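Local coordinates for protein O-methyltransferase, putative (Bacillus cereus, PDB 3DUW) that probably transfers a methyl group from S-adenosylmethionine to a hydroxyl of its acceptor, and here holds the demethylated product S-adenosylhomocysteine, at residues Val54-Leu68 against Leu76-Glu90. Sequence-based numbering, arbitrary orientation.
Sequences VQIQGARNILEIGTL and LARGLSSGGRVVTLE. With SAH (S-adenosyl-L-homocysteine), chain C.
Ile62 CD1 meets Leu80 CD2 at 3.6 Å, and Leu76 reaches Val54 CG2 with CD2: the end of helix 71-77 and the turn after it pack on helix 44-57 and on Ile62 of strand 61-65. That helix makes the crossover of a beta-alpha-beta unit whose strands, 61-65 and 85-90, run nearly parallel (12°), trading backbone hydrogen bonds from Arg85 N to Arg60 O through to Gly66 N to Leu89 O.

Polar side chains gather toward the C-terminal ends of the strands. Glu64, fully extended with CG anti to the backbone N (chi1 173°), lies alongside Thr88 and takes its OG1 proton on the anti lone pair of OE1, at 2.6 Å. Thr67 OG1 sits equally close to Thr88 OG1. Ser72 OG bonds OE2 and Thr73 OG1 bonds OE1, which would favour an ionised carboxylate; Leu76 CD1 lies against OE2.

Glu90 bends at chi2 (53°), and its carboxylate grips the ribose: OE1 accepts from SAH O3' and OE2 from O2', each at 2.7 Å. Leu68 N reaches OE1 from above the carboxylate plane, joining the loop after strand 61-65 to it. Gly66 O accepts from SAH N. An acidic second-strand end holding both ribose hydroxyls is characteristic of Rossmann-fold methyltransferases.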
loop_
_atom_site.group_PDB
_atom_site.type_symbol
_atom_site.label_atom_id
_atom_site.label_comp_id
_atom_site.label_asym_id
_atom_site.label_seq_id
_atom_site.Cartn_x
_atom_site.Cartn_y
_atom_site.Cartn_z
ATOM N N VAL A 54 -2.958 3.765 8.363
ATOM C CA VAL A 54 -3.318 4.781 9.345
ATOM C C VAL A 54 -2.328 4.717 10.512
ATOM O O VAL A 54 -1.870 5.747 11.006
ATOM C CB VAL A 54 -4.757 4.557 9.867
ATOM C CG1 VAL A 54 -4.982 5.332 11.161
ATOM C CG2 VAL A 54 -5.759 5.006 8.809
ATOM N N GLN A 55 -1.978 3.506 10.935
ATOM C CA GLN A 55 -1.041 3.338 12.042
ATOM C C GLN A 55 0.360 3.790 11.647
ATOM O O GLN A 55 1.060 4.421 12.440
ATOM C CB GLN A 55 -1.017 1.875 12.497
ATOM C CG GLN A 55 -2.379 1.367 12.951
ATOM C CD GLN A 55 -2.365 -0.083 13.387
ATOM O OE1 GLN A 55 -1.832 -0.947 12.691
ATOM N NE2 GLN A 55 -2.967 -0.359 14.536
ATOM N N ILE A 56 0.764 3.485 10.417
ATOM C CA ILE A 56 2.085 3.869 9.934
ATOM C C ILE A 56 2.219 5.384 9.907
ATOM O O ILE A 56 3.247 5.933 10.306
ATOM C CB ILE A 56 2.347 3.294 8.529
ATOM C CG1 ILE A 56 2.457 1.773 8.622
ATOM C CG2 ILE A 56 3.620 3.886 7.942
ATOM C CD1 ILE A 56 2.468 1.071 7.289
ATOM N N GLN A 57 1.181 6.065 9.444
ATOM C CA GLN A 57 1.219 7.518 9.406
ATOM C C GLN A 57 1.009 8.111 10.791
ATOM O O GLN A 57 1.449 9.227 11.065
ATOM C CB GLN A 57 0.137 8.076 8.487
ATOM C CG GLN A 57 -0.009 9.581 8.653
ATOM C CD GLN A 57 -1.079 10.184 7.789
ATOM O OE1 GLN A 57 -2.204 9.690 7.739
ATOM N NE2 GLN A 57 -0.741 11.278 7.111
ATOM N N GLY A 58 0.336 7.366 11.661
ATOM C CA GLY A 58 0.057 7.878 12.989
ATOM C C GLY A 58 -1.017 8.942 12.858
ATOM O O GLY A 58 -0.998 9.957 13.555
ATOM N N ALA A 59 -1.956 8.706 11.944
ATOM C CA ALA A 59 -3.044 9.644 11.695
ATOM C C ALA A 59 -3.882 9.851 12.943
ATOM O O ALA A 59 -4.095 8.921 13.720
ATOM C CB ALA A 59 -3.923 9.137 10.558
ATOM N N ARG A 60 -4.366 11.076 13.117
ATOM C CA ARG A 60 -5.180 11.422 14.270
ATOM C C ARG A 60 -6.523 12.010 13.848
ATOM O O ARG A 60 -7.455 12.068 14.648
ATOM C CB ARG A 60 -4.424 12.417 15.155
ATOM C CG ARG A 60 -5.098 12.715 16.480
ATOM C CD ARG A 60 -4.086 12.716 17.618
ATOM N NE ARG A 60 -2.991 13.655 17.392
ATOM C CZ ARG A 60 -1.970 13.824 18.227
ATOM N NH1 ARG A 60 -1.901 13.116 19.346
ATOM N NH2 ARG A 60 -1.018 14.704 17.948
ATOM N N ASN A 61 -6.626 12.441 12.594
ATOM C CA ASN A 61 -7.867 13.034 12.098
ATOM C C ASN A 61 -8.153 12.522 10.689
ATOM O O ASN A 61 -7.580 12.995 9.708
ATOM C CB ASN A 61 -7.750 14.559 12.114
ATOM C CG ASN A 61 -9.087 15.247 11.963
ATOM O OD1 ASN A 61 -10.104 14.763 12.456
ATOM N ND2 ASN A 61 -9.091 16.397 11.297
ATOM N N ILE A 62 -9.062 11.557 10.607
ATOM C CA ILE A 62 -9.413 10.910 9.350
ATOM C C ILE A 62 -10.724 11.371 8.739
ATOM O O ILE A 62 -11.721 11.539 9.436
ATOM C CB ILE A 62 -9.508 9.375 9.548
ATOM C CG1 ILE A 62 -8.194 8.832 10.110
ATOM C CG2 ILE A 62 -9.859 8.697 8.233
ATOM C CD1 ILE A 62 -8.235 7.349 10.434
ATOM N N LEU A 63 -10.711 11.560 7.423
ATOM C CA LEU A 63 -11.898 11.951 6.679
ATOM C C LEU A 63 -12.186 10.843 5.675
ATOM O O LEU A 63 -11.312 10.472 4.891
ATOM C CB LEU A 63 -11.675 13.267 5.924
ATOM C CG LEU A 63 -12.770 13.654 4.922
ATOM C CD1 LEU A 63 -14.079 13.912 5.660
ATOM C CD2 LEU A 63 -12.348 14.896 4.149
ATOM N N GLU A 64 -13.396 10.299 5.726
ATOM C CA GLU A 64 -13.804 9.252 4.797
ATOM C C GLU A 64 -15.012 9.734 4.013
ATOM O O GLU A 64 -15.935 10.321 4.581
ATOM C CB GLU A 64 -14.173 7.970 5.545
ATOM C CG GLU A 64 -14.764 6.893 4.649
ATOM C CD GLU A 64 -15.061 5.630 5.413
ATOM O OE1 GLU A 64 -15.970 5.655 6.272
ATOM O OE2 GLU A 64 -14.376 4.615 5.164
ATOM N N ILE A 65 -14.994 9.508 2.703
ATOM C CA ILE A 65 -16.105 9.895 1.847
ATOM C C ILE A 65 -16.686 8.598 1.287
ATOM O O ILE A 65 -16.063 7.930 0.462
ATOM C CB ILE A 65 -15.636 10.816 0.694
ATOM C CG1 ILE A 65 -14.826 11.989 1.263
ATOM C CG2 ILE A 65 -16.843 11.334 -0.073
ATOM C CD1 ILE A 65 -14.287 12.951 0.208
ATOM N N GLY A 66 -17.876 8.241 1.768
ATOM C CA GLY A 66 -18.536 7.013 1.346
ATOM C C GLY A 66 -18.484 6.011 2.496
ATOM O O GLY A 66 -17.525 5.247 2.613
ATOM N N THR A 67 -19.538 5.979 3.319
ATOM C CA THR A 67 -19.586 5.100 4.493
ATOM C C THR A 67 -20.237 3.717 4.306
ATOM O O THR A 67 -19.778 2.742 4.926
ATOM C CB THR A 67 -20.358 5.791 5.653
ATOM O OG1 THR A 67 -20.014 7.186 5.712
ATOM C CG2 THR A 67 -20.026 5.107 6.970
ATOM N N LEU A 68 -21.294 3.638 3.485
ATOM C CA LEU A 68 -22.036 2.380 3.302
ATOM C C LEU A 68 -22.510 1.871 4.670
ATOM O O LEU A 68 -23.388 2.459 5.298
ATOM C CB LEU A 68 -21.176 1.300 2.663
ATOM C CG LEU A 68 -21.902 0.146 1.986
ATOM C CD1 LEU A 68 -22.972 0.676 1.041
ATOM C CD2 LEU A 68 -20.913 -0.713 1.220
ATOM N N LEU A 76 -10.512 1.742 9.678
ATOM C CA LEU A 76 -9.798 3.007 9.809
ATOM C C LEU A 76 -9.738 3.472 11.261
ATOM O O LEU A 76 -8.675 3.841 11.764
ATOM C CB LEU A 76 -10.473 4.086 8.956
ATOM C CG LEU A 76 -10.354 3.932 7.436
ATOM C CD1 LEU A 76 -11.326 4.865 6.742
ATOM C CD2 LEU A 76 -8.927 4.234 7.003
ATOM N N ALA A 77 -10.882 3.444 11.934
ATOM C CA ALA A 77 -10.949 3.880 13.323
ATOM C C ALA A 77 -10.061 3.035 14.229
ATOM O O ALA A 77 -9.468 3.544 15.180
ATOM C CB ALA A 77 -12.386 3.835 13.812
ATOM N N ARG A 78 -9.960 1.745 13.936
ATOM C CA ARG A 78 -9.137 0.869 14.752
ATOM C C ARG A 78 -7.646 1.141 14.592
ATOM O O ARG A 78 -6.830 0.605 15.341
ATOM C CB ARG A 78 -9.459 -0.589 14.438
ATOM C CG ARG A 78 -10.788 -1.034 15.013
ATOM C CD ARG A 78 -11.115 -2.457 14.630
ATOM N NE ARG A 78 -12.255 -2.959 15.386
ATOM C CZ ARG A 78 -12.780 -4.168 15.227
ATOM N NH1 ARG A 78 -12.270 -5.000 14.333
ATOM N NH2 ARG A 78 -13.813 -4.546 15.969
ATOM N N GLY A 79 -7.296 1.981 13.622
ATOM C CA GLY A 79 -5.900 2.320 13.414
ATOM C C GLY A 79 -5.484 3.529 14.239
ATOM O O GLY A 79 -4.297 3.853 14.324
ATOM N N LEU A 80 -6.465 4.197 14.845
ATOM C CA LEU A 80 -6.217 5.377 15.678
ATOM C C LEU A 80 -5.762 4.980 17.084
ATOM O O LEU A 80 -5.923 3.827 17.490
ATOM C CB LEU A 80 -7.491 6.218 15.787
ATOM C CG LEU A 80 -8.124 6.725 14.489
ATOM C CD1 LEU A 80 -9.494 7.305 14.794
ATOM C CD2 LEU A 80 -7.227 7.766 13.837
ATOM N N SER A 81 -5.221 5.942 17.833
ATOM C CA SER A 81 -4.740 5.672 19.191
ATOM C C SER A 81 -5.205 6.656 20.273
ATOM O O SER A 81 -6.142 6.372 21.019
ATOM C CB SER A 81 -3.209 5.605 19.199
ATOM O OG SER A 81 -2.636 6.836 18.798
ATOM N N SER A 82 -4.535 7.802 20.366
ATOM C CA SER A 82 -4.862 8.819 21.365
ATOM C C SER A 82 -6.311 9.287 21.274
ATOM O O SER A 82 -7.245 8.516 21.497
ATOM C CB SER A 82 -3.925 10.020 21.215
ATOM O OG SER A 82 -2.572 9.639 21.395
ATOM N N GLY A 83 -6.493 10.564 20.963
ATOM C CA GLY A 83 -7.831 11.103 20.832
ATOM C C GLY A 83 -8.150 11.228 19.357
ATOM O O GLY A 83 -8.749 12.208 18.920
ATOM N N GLY A 84 -7.731 10.227 18.589
ATOM C CA GLY A 84 -7.970 10.238 17.158
ATOM C C GLY A 84 -9.443 10.203 16.820
ATOM O O GLY A 84 -10.261 9.730 17.610
ATOM N N ARG A 85 -9.791 10.707 15.644
ATOM C CA ARG A 85 -11.181 10.721 15.228
ATOM C C ARG A 85 -11.350 10.467 13.741
ATOM O O ARG A 85 -10.421 10.655 12.950
ATOM C CB ARG A 85 -11.830 12.063 15.589
ATOM C CG ARG A 85 -11.161 13.279 14.967
ATOM C CD ARG A 85 -11.930 14.555 15.292
ATOM N NE ARG A 85 -11.306 15.751 14.728
ATOM C CZ ARG A 85 -11.805 16.979 14.847
ATOM N NH1 ARG A 85 -12.938 17.172 15.511
ATOM N NH2 ARG A 85 -11.172 18.015 14.310
ATOM N N VAL A 86 -12.548 10.020 13.384
ATOM C CA VAL A 86 -12.911 9.757 12.001
ATOM C C VAL A 86 -14.218 10.478 11.718
ATOM O O VAL A 86 -15.148 10.430 12.525
ATOM C CB VAL A 86 -13.166 8.255 11.728
ATOM C CG1 VAL A 86 -13.563 8.058 10.267
ATOM C CG2 VAL A 86 -11.935 7.437 12.062
ATOM N N VAL A 87 -14.267 11.170 10.588
ATOM C CA VAL A 87 -15.471 11.854 10.151
ATOM C C VAL A 87 -15.762 11.196 8.809
ATOM O O VAL A 87 -14.934 11.251 7.900
ATOM C CB VAL A 87 -15.244 13.364 9.939
ATOM C CG1 VAL A 87 -16.503 13.996 9.372
ATOM C CG2 VAL A 87 -14.867 14.025 11.257
ATOM N N THR A 88 -16.918 10.552 8.694
ATOM C CA THR A 88 -17.273 9.875 7.456
ATOM C C THR A 88 -18.581 10.423 6.884
ATOM O O THR A 88 -19.527 10.715 7.623
ATOM C CB THR A 88 -17.343 8.339 7.684
ATOM O OG1 THR A 88 -17.581 7.684 6.436
ATOM C CG2 THR A 88 -18.430 7.979 8.688
ATOM N N LEU A 89 -18.615 10.564 5.562
ATOM C CA LEU A 89 -19.760 11.132 4.857
ATOM C C LEU A 89 -20.578 10.103 4.078
ATOM O O LEU A 89 -20.033 9.328 3.287
ATOM C CB LEU A 89 -19.259 12.225 3.907
ATOM C CG LEU A 89 -18.230 13.173 4.537
ATOM C CD1 LEU A 89 -17.831 14.235 3.529
ATOM C CD2 LEU A 89 -18.800 13.815 5.791
ATOM N N GLU A 90 -21.893 10.121 4.289
ATOM C CA GLU A 90 -22.796 9.183 3.632
ATOM C C GLU A 90 -24.087 9.864 3.171
ATOM O O GLU A 90 -24.776 10.512 3.960
ATOM C CB GLU A 90 -23.115 8.035 4.593
ATOM C CG GLU A 90 -24.118 7.024 4.074
ATOM C CD GLU A 90 -23.735 6.471 2.716
ATOM O OE1 GLU A 90 -22.566 6.053 2.554
ATOM O OE2 GLU A 90 -24.603 6.449 1.816
HETATM N N SAH C . -15.947 2.613 1.870
HETATM C CA SAH C . -17.124 1.809 2.368
HETATM C CB SAH C . -18.114 1.593 1.273
HETATM C CG SAH C . -18.747 2.811 0.642
HETATM S SD SAH C . -19.675 2.289 -0.864
HETATM C C SAH C . -16.588 0.411 2.822
HETATM O O SAH C . -15.394 0.151 2.652
HETATM O OXT SAH C . -17.440 -0.386 3.357
HETATM C "C5'" SAH C . -19.989 3.859 -1.563
HETATM C "C4'" SAH C . -20.959 4.736 -0.634
HETATM O "O4'" SAH C . -21.047 5.945 -1.386
HETATM C "C3'" SAH C . -22.404 4.270 -0.526
HETATM O "O3'" SAH C . -22.788 4.026 0.830
HETATM C "C2'" SAH C . -23.199 5.446 -1.221
HETATM O "O2'" SAH C . -24.509 5.614 -0.700
HETATM C "C1'" SAH C . -22.277 6.625 -0.991
HETATM N N9 SAH C . -22.452 7.702 -1.771
HETATM C C8 SAH C . -22.781 7.855 -3.108
HETATM N N7 SAH C . -22.861 9.080 -3.520
HETATM C C5 SAH C . -22.559 9.855 -2.373
HETATM C C6 SAH C . -22.483 11.284 -2.187
HETATM N N6 SAH C . -22.708 12.176 -3.161
HETATM N N1 SAH C . -22.157 11.686 -0.917
HETATM C C2 SAH C . -21.919 10.814 0.106
HETATM N N3 SAH C . -21.984 9.443 -0.031
HETATM C C4 SAH C . -22.308 9.036 -1.294
HETATM O O HOH W 1 -4.208 1.234 16.433
HETATM O O HOH W 2 -2.836 6.400 14.267
HETATM O O HOH W 3 -4.891 8.426 16.474
#